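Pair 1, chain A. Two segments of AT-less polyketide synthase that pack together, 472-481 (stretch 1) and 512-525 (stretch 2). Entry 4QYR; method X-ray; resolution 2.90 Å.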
# COMPACT_ATOMS: atom_id res chain seq x y z
N LEU A 472 -33.59 2.04 -17.52
CA LEU A 472 -34.44 1.83 -16.36
C LEU A 472 -35.75 1.17 -16.76
O LEU A 472 -36.19 0.22 -16.11
CB LEU A 472 -34.73 3.14 -15.62
CG LEU A 472 -35.38 2.87 -14.25
CD1 LEU A 472 -34.56 1.85 -13.47
CD2 LEU A 472 -35.55 4.15 -13.44
N ARG A 473 -36.37 1.66 -17.84
CA ARG A 473 -37.57 1.00 -18.35
C ARG A 473 -37.30 -0.47 -18.57
O ARG A 473 -37.97 -1.33 -18.00
CB ARG A 473 -38.04 1.62 -19.66
CG ARG A 473 -39.18 0.81 -20.28
CD ARG A 473 -39.45 1.16 -21.73
NE ARG A 473 -38.22 1.22 -22.51
CZ ARG A 473 -38.16 1.47 -23.81
NH1 ARG A 473 -39.28 1.67 -24.50
NH2 ARG A 473 -36.98 1.51 -24.42
N ASP A 474 -36.29 -0.75 -19.38
CA ASP A 474 -35.91 -2.12 -19.73
C ASP A 474 -35.67 -3.03 -18.53
O ASP A 474 -36.23 -4.12 -18.46
CB ASP A 474 -34.66 -2.10 -20.61
CG ASP A 474 -34.94 -1.57 -22.01
OD1 ASP A 474 -36.02 -0.96 -22.23
OD2 ASP A 474 -34.07 -1.77 -22.88
N PHE A 475 -34.85 -2.60 -17.59
CA PHE A 475 -34.60 -3.38 -16.38
C PHE A 475 -35.87 -3.62 -15.58
O PHE A 475 -36.09 -4.70 -15.05
CB PHE A 475 -33.56 -2.70 -15.49
CG PHE A 475 -33.43 -3.28 -14.12
CD1 PHE A 475 -32.50 -4.28 -13.85
CD2 PHE A 475 -34.23 -2.82 -13.07
CE1 PHE A 475 -32.36 -4.82 -12.58
CE2 PHE A 475 -34.11 -3.36 -11.81
CZ PHE A 475 -33.17 -4.36 -11.57
N LEU A 476 -36.71 -2.59 -15.48
CA LEU A 476 -37.87 -2.66 -14.60
C LEU A 476 -38.88 -3.68 -15.06
O LEU A 476 -39.57 -4.27 -14.24
CB LEU A 476 -38.53 -1.29 -14.46
CG LEU A 476 -37.85 -0.32 -13.48
CD1 LEU A 476 -38.79 0.82 -13.09
CD2 LEU A 476 -37.30 -1.05 -12.25
N ASP A 477 -38.99 -3.91 -16.36
CA ASP A 477 -40.05 -4.80 -16.81
C ASP A 477 -39.56 -6.24 -16.98
O ASP A 477 -40.35 -7.17 -16.85
CB ASP A 477 -40.72 -4.30 -18.10
CG ASP A 477 -39.89 -4.55 -19.35
OD1 ASP A 477 -38.67 -4.80 -19.24
OD2 ASP A 477 -40.49 -4.50 -20.45
N ARG A 478 -38.28 -6.44 -17.26
CA ARG A 478 -37.76 -7.80 -17.25
C ARG A 478 -37.78 -8.30 -15.81
O ARG A 478 -37.68 -9.50 -15.56
CB ARG A 478 -36.35 -7.89 -17.84
CG ARG A 478 -35.96 -9.33 -18.19
CD ARG A 478 -36.03 -9.60 -19.70
NE ARG A 478 -35.68 -10.98 -20.06
CZ ARG A 478 -35.51 -11.41 -21.31
NH1 ARG A 478 -35.21 -12.68 -21.54
NH2 ARG A 478 -35.66 -10.57 -22.33
N ALA A 479 -37.93 -7.37 -14.88
CA ALA A 479 -38.06 -7.68 -13.47
C ALA A 479 -39.53 -7.78 -13.08
O ALA A 479 -39.86 -7.87 -11.91
CB ALA A 479 -37.36 -6.63 -12.61
N ARG A 480 -40.41 -7.76 -14.07
CA ARG A 480 -41.80 -8.08 -13.80
C ARG A 480 -42.24 -9.25 -14.64
O ARG A 480 -43.08 -10.04 -14.22
CB ARG A 480 -42.71 -6.89 -14.05
CG ARG A 480 -42.56 -5.80 -13.02
CD ARG A 480 -43.78 -4.91 -13.07
NE ARG A 480 -44.35 -4.94 -14.41
CZ ARG A 480 -45.16 -4.00 -14.89
NH1 ARG A 480 -45.64 -4.10 -16.12
NH2 ARG A 480 -45.49 -2.97 -14.13
N ARG A 481 -41.66 -9.38 -15.83
CA ARG A 481 -41.83 -10.57 -16.65
C ARG A 481 -41.21 -11.77 -15.93
O ARG A 481 -41.41 -12.92 -16.33
CB ARG A 481 -41.20 -10.39 -18.03
CG ARG A 481 -42.05 -10.88 -19.19
CD ARG A 481 -42.12 -9.83 -20.27
NE ARG A 481 -42.73 -8.61 -19.75
CZ ARG A 481 -42.69 -7.42 -20.35
NH1 ARG A 481 -43.29 -6.37 -19.79
NH2 ARG A 481 -42.06 -7.27 -21.51
N SER A 512 -48.30 3.75 -8.77
CA SER A 512 -48.10 2.34 -9.11
C SER A 512 -46.89 2.24 -9.99
O SER A 512 -46.24 3.25 -10.25
CB SER A 512 -49.30 1.76 -9.83
OG SER A 512 -49.30 2.19 -11.18
N MSE A 513 -46.60 1.06 -10.51
CA MSE A 513 -45.35 0.94 -11.23
C MSE A 513 -45.54 0.82 -12.75
O MSE A 513 -44.59 0.97 -13.51
CB MSE A 513 -44.53 -0.23 -10.71
CG MSE A 513 -43.04 -0.06 -11.03
SE MSE A 513 -41.91 -1.62 -11.06
CE MSE A 513 -41.67 -1.71 -12.99
N ASP A 514 -46.77 0.59 -13.21
CA ASP A 514 -46.99 0.78 -14.63
C ASP A 514 -47.19 2.25 -14.91
O ASP A 514 -47.04 2.71 -16.04
CB ASP A 514 -48.17 -0.05 -15.14
CG ASP A 514 -47.88 -1.54 -15.11
OD1 ASP A 514 -47.66 -2.12 -16.20
OD2 ASP A 514 -47.86 -2.13 -14.00
N ASP A 515 -47.50 3.01 -13.86
CA ASP A 515 -47.46 4.46 -13.93
C ASP A 515 -46.01 4.85 -14.23
O ASP A 515 -45.74 5.72 -15.06
CB ASP A 515 -47.95 5.08 -12.62
CG ASP A 515 -49.47 5.09 -12.50
OD1 ASP A 515 -50.12 4.09 -12.91
OD2 ASP A 515 -50.02 6.08 -12.00
N VAL A 516 -45.09 4.16 -13.55
CA VAL A 516 -43.67 4.35 -13.75
C VAL A 516 -43.26 3.94 -15.15
O VAL A 516 -42.78 4.76 -15.93
CB VAL A 516 -42.84 3.53 -12.75
CG1 VAL A 516 -41.35 3.69 -13.02
CG2 VAL A 516 -43.19 3.93 -11.33
N LEU A 517 -43.44 2.67 -15.47
CA LEU A 517 -43.05 2.13 -16.77
C LEU A 517 -43.65 2.87 -17.97
O LEU A 517 -43.02 3.00 -19.02
CB LEU A 517 -43.45 0.66 -16.85
CG LEU A 517 -42.40 -0.32 -16.33
CD1 LEU A 517 -42.81 -1.73 -16.71
CD2 LEU A 517 -41.06 0.04 -16.91
N GLY A 518 -44.88 3.36 -17.82
CA GLY A 518 -45.51 4.10 -18.89
C GLY A 518 -44.87 5.46 -19.08
O GLY A 518 -44.63 5.90 -20.20
N THR A 519 -44.59 6.13 -17.97
CA THR A 519 -44.06 7.49 -18.04
C THR A 519 -42.65 7.50 -18.64
O THR A 519 -42.31 8.42 -19.37
CB THR A 519 -44.05 8.16 -16.66
OG1 THR A 519 -45.39 8.20 -16.13
CG2 THR A 519 -43.53 9.58 -16.76
N LEU A 520 -41.87 6.45 -18.35
CA LEU A 520 -40.53 6.23 -18.94
C LEU A 520 -40.56 5.93 -20.44
O LEU A 520 -39.71 6.42 -21.19
CB LEU A 520 -39.83 5.08 -18.22
CG LEU A 520 -39.24 5.31 -16.83
CD1 LEU A 520 -38.30 4.15 -16.44
CD2 LEU A 520 -38.52 6.64 -16.78
N ASP A 521 -41.51 5.11 -20.87
CA ASP A 521 -41.67 4.75 -22.27
C ASP A 521 -41.98 5.97 -23.14
O ASP A 521 -41.50 6.07 -24.27
CB ASP A 521 -42.79 3.71 -22.41
CG ASP A 521 -42.45 2.61 -23.41
OD1 ASP A 521 -41.28 2.52 -23.82
OD2 ASP A 521 -43.38 1.85 -23.78
N ARG A 522 -42.79 6.88 -22.61
CA ARG A 522 -43.19 8.08 -23.35
C ARG A 522 -42.08 9.13 -23.43
O ARG A 522 -41.96 9.84 -24.44
CB ARG A 522 -44.45 8.69 -22.71
CG ARG A 522 -45.77 8.01 -23.10
CD ARG A 522 -46.99 8.77 -22.57
NE ARG A 522 -46.97 8.91 -21.11
CZ ARG A 522 -47.47 8.02 -20.25
NH1 ARG A 522 -48.05 6.90 -20.70
NH2 ARG A 522 -47.40 8.24 -18.94
N PHE A 523 -41.28 9.24 -22.38
CA PHE A 523 -40.17 10.19 -22.35
C PHE A 523 -39.07 9.73 -23.29
O PHE A 523 -38.48 10.53 -24.02
CB PHE A 523 -39.62 10.34 -20.93
CG PHE A 523 -38.27 10.97 -20.86
CD1 PHE A 523 -38.13 12.34 -20.88
CD2 PHE A 523 -37.12 10.20 -20.77
CE1 PHE A 523 -36.87 12.92 -20.81
CE2 PHE A 523 -35.86 10.77 -20.70
CZ PHE A 523 -35.74 12.13 -20.72
N PHE A 524 -38.81 8.42 -23.28
CA PHE A 524 -37.81 7.83 -24.15
C PHE A 524 -38.17 8.02 -25.62
O PHE A 524 -37.32 8.37 -26.45
CB PHE A 524 -37.67 6.35 -23.87
CG PHE A 524 -36.49 5.72 -24.52
CD1 PHE A 524 -35.22 5.81 -23.94
CD2 PHE A 524 -36.62 5.02 -25.71
CE1 PHE A 524 -34.12 5.22 -24.54
CE2 PHE A 524 -35.52 4.43 -26.31
CZ PHE A 524 -34.26 4.53 -25.72
N ALA A 525 -39.44 7.78 -25.93
CA ALA A 525 -39.95 7.91 -27.28
C ALA A 525 -39.98 9.36 -27.73
O ALA A 525 -40.27 9.64 -28.90
CB ALA A 525 -41.33 7.30 -27.36

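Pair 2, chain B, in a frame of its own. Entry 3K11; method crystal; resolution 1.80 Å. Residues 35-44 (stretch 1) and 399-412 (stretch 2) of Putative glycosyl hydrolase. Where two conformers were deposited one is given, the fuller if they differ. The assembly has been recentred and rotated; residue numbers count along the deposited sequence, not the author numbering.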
# COMPACT_ATOMS: atom_id res chain seq x y z
N ASP B 35 -29.66 -9.41 15.38
CA ASP B 35 -28.29 -9.28 15.84
C ASP B 35 -28.11 -8.16 16.86
O ASP B 35 -27.50 -8.36 17.91
CB ASP B 35 -27.36 -9.17 14.65
CG ASP B 35 -27.18 -10.51 13.92
OD1 ASP B 35 -27.47 -11.59 14.48
OD2 ASP B 35 -26.75 -10.51 12.76
N ILE B 36 -28.68 -6.99 16.60
CA ILE B 36 -28.58 -5.92 17.61
C ILE B 36 -29.37 -6.29 18.87
O ILE B 36 -28.99 -5.91 19.95
CB ILE B 36 -28.87 -4.48 17.08
CG1 ILE B 36 -30.31 -4.32 16.55
CG2 ILE B 36 -27.83 -4.09 16.05
CD1 ILE B 36 -30.77 -2.85 16.30
N ASP B 37 -30.45 -7.05 18.73
CA ASP B 37 -31.21 -7.52 19.91
C ASP B 37 -30.35 -8.45 20.78
O ASP B 37 -30.43 -8.41 22.00
CB ASP B 37 -32.47 -8.24 19.48
CG ASP B 37 -33.65 -7.30 19.17
OD1 ASP B 37 -33.63 -6.12 19.55
OD2 ASP B 37 -34.62 -7.83 18.54
N ARG B 38 -29.48 -9.25 20.15
CA ARG B 38 -28.56 -10.14 20.89
C ARG B 38 -27.53 -9.33 21.68
O ARG B 38 -27.25 -9.61 22.85
CB ARG B 38 -27.91 -11.16 19.97
CG ARG B 38 -27.13 -12.22 20.72
CD ARG B 38 -26.82 -13.45 19.87
NE ARG B 38 -25.81 -13.19 18.84
CZ ARG B 38 -26.08 -12.90 17.57
NH1 ARG B 38 -27.33 -12.79 17.12
NH2 ARG B 38 -25.08 -12.68 16.73
N VAL B 39 -27.00 -8.29 21.04
CA VAL B 39 -26.06 -7.39 21.73
C VAL B 39 -26.80 -6.66 22.86
O VAL B 39 -26.30 -6.56 23.98
CB VAL B 39 -25.44 -6.36 20.76
CG1 VAL B 39 -24.61 -5.37 21.55
CG2 VAL B 39 -24.60 -7.06 19.64
N PHE B 40 -27.99 -6.15 22.56
CA PHE B 40 -28.76 -5.41 23.55
C PHE B 40 -29.07 -6.27 24.77
O PHE B 40 -28.92 -5.82 25.92
CB PHE B 40 -30.06 -4.90 22.92
CG PHE B 40 -30.94 -4.17 23.89
CD1 PHE B 40 -30.52 -2.99 24.45
CD2 PHE B 40 -32.17 -4.69 24.28
CE1 PHE B 40 -31.29 -2.31 25.37
CE2 PHE B 40 -32.95 -4.03 25.20
CZ PHE B 40 -32.51 -2.81 25.74
N ALA B 41 -29.50 -7.50 24.55
CA ALA B 41 -29.87 -8.37 25.70
C ALA B 41 -28.64 -8.59 26.57
O ALA B 41 -28.70 -8.57 27.79
CB ALA B 41 -30.43 -9.70 25.21
N TYR B 42 -27.51 -8.78 25.93
CA TYR B 42 -26.28 -8.98 26.66
C TYR B 42 -25.89 -7.77 27.50
O TYR B 42 -25.62 -7.90 28.67
CB TYR B 42 -25.16 -9.34 25.68
CG TYR B 42 -23.81 -9.45 26.36
CD1 TYR B 42 -23.56 -10.43 27.29
CD2 TYR B 42 -22.79 -8.58 26.04
CE1 TYR B 42 -22.32 -10.51 27.92
CE2 TYR B 42 -21.57 -8.66 26.66
CZ TYR B 42 -21.33 -9.62 27.59
OH TYR B 42 -20.08 -9.65 28.18
N ILE B 43 -25.86 -6.59 26.90
CA ILE B 43 -25.38 -5.42 27.63
C ILE B 43 -26.36 -5.02 28.73
O ILE B 43 -25.95 -4.43 29.71
CB ILE B 43 -25.05 -4.22 26.72
CG1 ILE B 43 -26.31 -3.70 25.99
CG2 ILE B 43 -23.91 -4.60 25.74
CD1 ILE B 43 -26.43 -2.22 26.00
N ASP B 44 -27.63 -5.33 28.52
CA ASP B 44 -28.67 -4.99 29.50
C ASP B 44 -28.32 -5.64 30.86
O ASP B 44 -28.29 -4.94 31.93
CB ASP B 44 -30.01 -5.48 28.97
CG ASP B 44 -31.20 -5.00 29.79
OD1 ASP B 44 -31.10 -3.97 30.51
OD2 ASP B 44 -32.24 -5.66 29.68
N GLY B 399 -16.81 -1.33 21.42
CA GLY B 399 -17.48 -2.02 20.32
C GLY B 399 -18.99 -1.92 20.35
O GLY B 399 -19.66 -2.02 19.31
N TYR B 400 -19.55 -1.74 21.54
CA TYR B 400 -20.99 -1.99 21.73
C TYR B 400 -21.88 -0.91 21.11
O TYR B 400 -22.80 -1.25 20.33
CB TYR B 400 -21.26 -2.24 23.25
CG TYR B 400 -20.62 -3.55 23.61
CD1 TYR B 400 -21.26 -4.75 23.34
CD2 TYR B 400 -19.30 -3.61 24.02
CE1 TYR B 400 -20.62 -5.99 23.53
CE2 TYR B 400 -18.65 -4.86 24.23
CZ TYR B 400 -19.33 -6.03 24.00
OH TYR B 400 -18.71 -7.25 24.16
N GLY B 401 -21.62 0.35 21.46
CA GLY B 401 -22.37 1.51 20.95
C GLY B 401 -22.38 1.51 19.45
O GLY B 401 -23.43 1.59 18.80
N PRO B 402 -21.20 1.47 18.87
CA PRO B 402 -21.11 1.49 17.42
C PRO B 402 -21.83 0.37 16.69
O PRO B 402 -22.46 0.63 15.70
CB PRO B 402 -19.62 1.48 17.18
CG PRO B 402 -19.03 2.17 18.35
CD PRO B 402 -19.90 1.67 19.52
N VAL B 403 -21.79 -0.86 17.19
CA VAL B 403 -22.50 -1.95 16.56
C VAL B 403 -23.98 -1.68 16.63
O VAL B 403 -24.71 -1.92 15.65
CB VAL B 403 -22.09 -3.30 17.20
CG1 VAL B 403 -23.06 -4.42 16.80
CG2 VAL B 403 -20.62 -3.63 16.81
N LEU B 404 -24.46 -1.26 17.79
CA LEU B 404 -25.89 -0.98 17.94
C LEU B 404 -26.35 0.13 17.01
O LEU B 404 -27.41 0.05 16.38
CB LEU B 404 -26.23 -0.60 19.40
CG LEU B 404 -26.14 -1.74 20.45
CD1 LEU B 404 -26.09 -1.17 21.90
CD2 LEU B 404 -27.34 -2.72 20.28
N TRP B 405 -25.55 1.18 16.95
CA TRP B 405 -25.89 2.38 16.16
C TRP B 405 -25.84 2.03 14.68
O TRP B 405 -26.74 2.38 13.93
CB TRP B 405 -24.89 3.50 16.48
CG TRP B 405 -25.45 4.90 16.43
CD1 TRP B 405 -26.60 5.32 15.83
CD2 TRP B 405 -24.84 6.06 16.98
NE1 TRP B 405 -26.74 6.66 15.99
CE2 TRP B 405 -25.67 7.15 16.68
CE3 TRP B 405 -23.69 6.28 17.73
CZ2 TRP B 405 -25.36 8.44 17.06
CZ3 TRP B 405 -23.38 7.55 18.12
CH2 TRP B 405 -24.19 8.62 17.76
N ALA B 406 -24.80 1.31 14.26
CA ALA B 406 -24.71 0.85 12.87
C ALA B 406 -25.91 -0.02 12.43
O ALA B 406 -26.48 0.13 11.34
CB ALA B 406 -23.36 0.15 12.66
N GLY B 407 -26.29 -0.94 13.30
CA GLY B 407 -27.42 -1.82 13.05
C GLY B 407 -28.68 -1.02 12.92
O GLY B 407 -29.45 -1.21 11.99
N ALA B 408 -28.89 -0.12 13.86
CA ALA B 408 -30.07 0.75 13.82
C ALA B 408 -30.19 1.50 12.51
O ALA B 408 -31.27 1.58 11.92
CB ALA B 408 -30.02 1.75 14.97
N GLU B 409 -29.06 2.03 12.04
CA GLU B 409 -29.04 2.83 10.83
C GLU B 409 -29.12 1.96 9.58
O GLU B 409 -29.78 2.34 8.56
CB GLU B 409 -27.77 3.71 10.81
CG GLU B 409 -27.90 4.92 9.94
CD GLU B 409 -28.90 5.94 10.45
OE1 GLU B 409 -29.27 5.91 11.62
OE2 GLU B 409 -29.32 6.76 9.63
N MSE B 410 -28.55 0.78 9.64
CA MSE B 410 -28.74 -0.18 8.54
C MSE B 410 -30.19 -0.59 8.38
O MSE B 410 -30.68 -0.73 7.24
CB MSE B 410 -27.86 -1.44 8.73
CG MSE B 410 -26.39 -1.26 8.49
SE MSE B 410 -25.95 -0.77 6.72
CE MSE B 410 -26.92 -2.08 5.75
N ILE B 411 -30.93 -0.72 9.47
CA ILE B 411 -32.36 -1.04 9.37
C ILE B 411 -33.09 0.07 8.61
O ILE B 411 -33.89 -0.23 7.70
CB ILE B 411 -32.99 -1.32 10.76
CG1 ILE B 411 -32.45 -2.66 11.29
CG2 ILE B 411 -34.59 -1.28 10.75
CD1 ILE B 411 -32.60 -2.88 12.85
N ARG B 412 -32.82 1.33 8.97
CA ARG B 412 -33.40 2.48 8.24
C ARG B 412 -33.05 2.39 6.77
O ARG B 412 -33.92 2.51 5.90
CB ARG B 412 -32.86 3.80 8.78
CG ARG B 412 -33.34 5.04 8.03
CD ARG B 412 -34.71 5.42 8.45
NE ARG B 412 -34.71 6.27 9.64
CZ ARG B 412 -35.75 6.41 10.47
NH1 ARG B 412 -36.90 5.74 10.29
NH2 ARG B 412 -35.64 7.22 11.52

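Two helices cross in nearly the same way in pair 1 (AT-less polyketide synthase, 472-481 and 512-525) and pair 2 (putative glycosyl hydrolase, 35-44 and 399-412). In both the axes approach to 9.6 Å and run roughly antiparallel, with signed crossing angles of -148° in pair 1 and -147° in pair 2; 14 central residues superpose with an RMSD of 0.5 Å. The closest backbone approach also falls at matched positions: Arg A473 CA lies 5.8 Å from Leu A517 CA, and Ile B36 CA lies 5.6 Å from Leu B404 CA.

A leucine at the crossing is shared by both contacts. Leu A517 and Leu B404 superpose with side-chain centres 0.9 Å apart, and both adopt the m,t rotamer. Each points its CA-to-CB bond sideways, yet its end reaches the other helix and meets backbone there: Leu A517 CD2 is 3.6 Å from Arg A473 O, and Leu B404 CD2 is 3.6 Å from Ile B36 O. In pair 2 this leucine is a knob among Ile B36, Val B39, Phe B40 and Ile B43. In pair 1 it touches the matched residues Arg A473, Leu A476, Asp A477 and Arg A480, so Asp A477 and Arg A473 offer aliphatic carbons, and Arg A480 a face of its guanidinium, to the same leucine, as when Asp A477 CB comes within 3.6 Å of Leu A517 CD1.

The partner position is filled differently. Arg A473 and Ile B36 are both knobs, in holes built from matching residues. Ile B36 is compact, and its hole has a glycine wall: Ile B36 CG2 rests 3.8 Å from Gly B407 CA, where an ideal CB on Gly B407 would lie only 2.3 Å from Ile B36 CG2. In pair 1 Leu A520 takes the glycine's place, and its CD1 lies 3.4 Å from Arg A473 N and 3.8 Å from Leu A472 CB. The arginine's longer chain extends past this leucine to form a salt bridge with Asp A521, although the modelled contact is too short for its distance to be trusted. Its guanidinium also lies over one face of Phe A524 in an off-centre cation-pi contact, with Arg A473 CZ 4.8 Å from the ring centroid. At the matching positions, pair 2 has Ala B408 and Ile B411, and the contact is apolar, Ile B36 CD1 to Ile B411 CD1 at 3.9 Å.

At the other end, Met A513, a selenomethionine, matches Tyr B400, though less closely. Leu A476 CB packs 3.5 Å from Met A513 CE; in pair 2 Val B39 CG1 meets the edge of the tyrosine ring, 3.8 Å from Tyr B400 CD1. Arg A480 matches Ile B43. The isoleucine packs its CG2 3.6 Å from Tyr B400 CD1, whereas the arginine forms a salt bridge with Asp A514, including a hydrogen bond from Arg A480 NH1 to Asp A514 OD1 (2.8 Å). Gly B401 occupies the matching aspartate position. Pair 1 thus flanks an apolar centre with charged pairs and buries 609 Å²; pair 2 has no hydrogen bonds across the stretches and buries 464 Å².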